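Long-range contact in HNH endonuclease (Geobacter metallireducens, PDB 4H9D), which binds zinc and probably nicks DNA as a manganese-dependent HNH endonuclease: residues K30-R35 with V69-K74. Numbering follows the deposited sequence.
Sequences KNRIAR and VVPACK. With ZN (zinc ion), chain D.
R32 carries most of this helix-to-strand contact, running its side chain across the ring of P71 to reach V69. CG leaves anti to the backbone N (chi1 -172°), and bends at chi2 and chi3 turn the guanidinium toward the strand. NH2 donates to V69 O at 3.1 Å; the N-H...O angle of 135° marks a bent bond, and the donor sits above the carbonyl plane rather than on a lone pair. R32 and P71 bury most of the surface, the ring crossing the arginine chain at about a right angle: R32 CG lies 3.4 Å from P71 CG, while NH1 borders P71 CD and V70 CG2. An alanine at R32 would remove the NH2 donor and the CG and NH1 contacts with P71, and would probably weaken the helix's hold on this strand. The I33 side is looser and buries much less, CG2 standing 4.0 Å from P71 CB, and the outer side of the helix is exposed. C73 SG binds zinc at 2.5 Å with C38, C41 and C76, a Cys4 site within the HNH region. Helix 27-34 thus packs beside strand 69-73, antiparallel partner of strand 50-54, whose L50 touches both I33 and P71.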
# COMPACT_ATOMS: atom_id res chain seq x y z
N LYS A 30 -13.87 -27.56 -3.88
CA LYS A 30 -14.33 -27.92 -2.55
C LYS A 30 -13.45 -29.05 -2.03
O LYS A 30 -13.07 -29.08 -0.86
CB LYS A 30 -15.78 -28.42 -2.62
CG LYS A 30 -16.84 -27.35 -2.50
CD LYS A 30 -16.80 -26.35 -3.62
CE LYS A 30 -18.11 -25.61 -3.66
NZ LYS A 30 -19.25 -26.58 -3.73
N ASN A 31 -13.12 -29.99 -2.92
CA ASN A 31 -12.26 -31.08 -2.51
C ASN A 31 -10.89 -30.58 -2.11
O ASN A 31 -10.38 -30.92 -1.03
CB ASN A 31 -12.11 -32.11 -3.62
CG ASN A 31 -12.83 -33.39 -3.31
OD1 ASN A 31 -14.06 -33.45 -3.38
ND2 ASN A 31 -12.07 -34.43 -2.95
N ARG A 32 -10.29 -29.76 -2.97
CA ARG A 32 -8.98 -29.22 -2.71
C ARG A 32 -8.87 -28.48 -1.37
O ARG A 32 -7.93 -28.74 -0.60
CB ARG A 32 -8.55 -28.29 -3.85
CG ARG A 32 -7.12 -27.85 -3.74
CD ARG A 32 -6.28 -28.63 -4.69
NE ARG A 32 -6.21 -27.94 -5.95
CZ ARG A 32 -5.24 -27.09 -6.29
NH1 ARG A 32 -4.25 -26.83 -5.45
NH2 ARG A 32 -5.28 -26.48 -7.47
N ILE A 33 -9.80 -27.57 -1.06
CA ILE A 33 -9.68 -26.88 0.23
C ILE A 33 -10.09 -27.78 1.38
O ILE A 33 -9.74 -27.53 2.53
CB ILE A 33 -10.49 -25.58 0.29
CG1 ILE A 33 -11.92 -25.81 -0.16
CG2 ILE A 33 -9.85 -24.52 -0.56
CD1 ILE A 33 -12.74 -24.54 -0.07
N ALA A 34 -10.84 -28.84 1.07
CA ALA A 34 -11.28 -29.80 2.09
C ALA A 34 -10.03 -30.39 2.71
O ALA A 34 -10.00 -30.68 3.91
CB ALA A 34 -12.11 -30.91 1.45
N ARG A 35 -8.99 -30.57 1.89
CA ARG A 35 -7.73 -31.12 2.36
C ARG A 35 -7.08 -30.15 3.35
O ARG A 35 -6.25 -30.55 4.15
CB ARG A 35 -6.81 -31.37 1.16
CG ARG A 35 -7.46 -32.29 0.13
CD ARG A 35 -6.63 -32.42 -1.12
NE ARG A 35 -7.29 -33.29 -2.09
CZ ARG A 35 -6.98 -33.36 -3.39
NH1 ARG A 35 -6.02 -32.59 -3.89
NH2 ARG A 35 -7.64 -34.19 -4.18
N VAL A 69 -4.77 -21.84 -10.46
CA VAL A 69 -5.53 -21.61 -9.24
C VAL A 69 -4.93 -22.48 -8.15
O VAL A 69 -4.48 -23.60 -8.41
CB VAL A 69 -7.02 -21.91 -9.48
CG1 VAL A 69 -7.67 -22.43 -8.24
CG2 VAL A 69 -7.71 -20.63 -9.94
N VAL A 70 -4.94 -21.96 -6.93
CA VAL A 70 -4.35 -22.65 -5.79
C VAL A 70 -4.96 -22.16 -4.46
O VAL A 70 -5.36 -20.99 -4.35
CB VAL A 70 -2.84 -22.39 -5.82
CG1 VAL A 70 -2.46 -21.39 -4.75
CG2 VAL A 70 -2.10 -23.66 -5.68
N PRO A 71 -5.04 -23.03 -3.43
CA PRO A 71 -5.61 -22.65 -2.12
C PRO A 71 -4.58 -21.93 -1.27
O PRO A 71 -3.45 -22.38 -1.18
CB PRO A 71 -5.98 -24.00 -1.48
CG PRO A 71 -5.67 -25.06 -2.54
CD PRO A 71 -4.61 -24.43 -3.41
N ALA A 72 -4.96 -20.83 -0.63
CA ALA A 72 -4.02 -20.12 0.21
C ALA A 72 -4.68 -19.59 1.48
O ALA A 72 -5.87 -19.26 1.47
CB ALA A 72 -3.39 -18.98 -0.57
N CYS A 73 -3.92 -19.53 2.57
CA CYS A 73 -4.42 -19.03 3.85
C CYS A 73 -4.35 -17.50 3.86
O CYS A 73 -3.62 -16.90 3.07
CB CYS A 73 -3.60 -19.58 5.01
SG CYS A 73 -1.97 -18.80 5.23
N LYS A 74 -5.11 -16.88 4.75
CA LYS A 74 -5.17 -15.43 4.87
C LYS A 74 -3.80 -14.73 4.73
O LYS A 74 -3.59 -13.93 3.81
CB LYS A 74 -5.83 -15.08 6.20
CG LYS A 74 -5.88 -13.60 6.57
CD LYS A 74 -6.78 -13.39 7.79
CE LYS A 74 -6.40 -14.30 8.96
NZ LYS A 74 -7.34 -14.19 10.11
ZN ZN D . -0.11 -20.09 4.09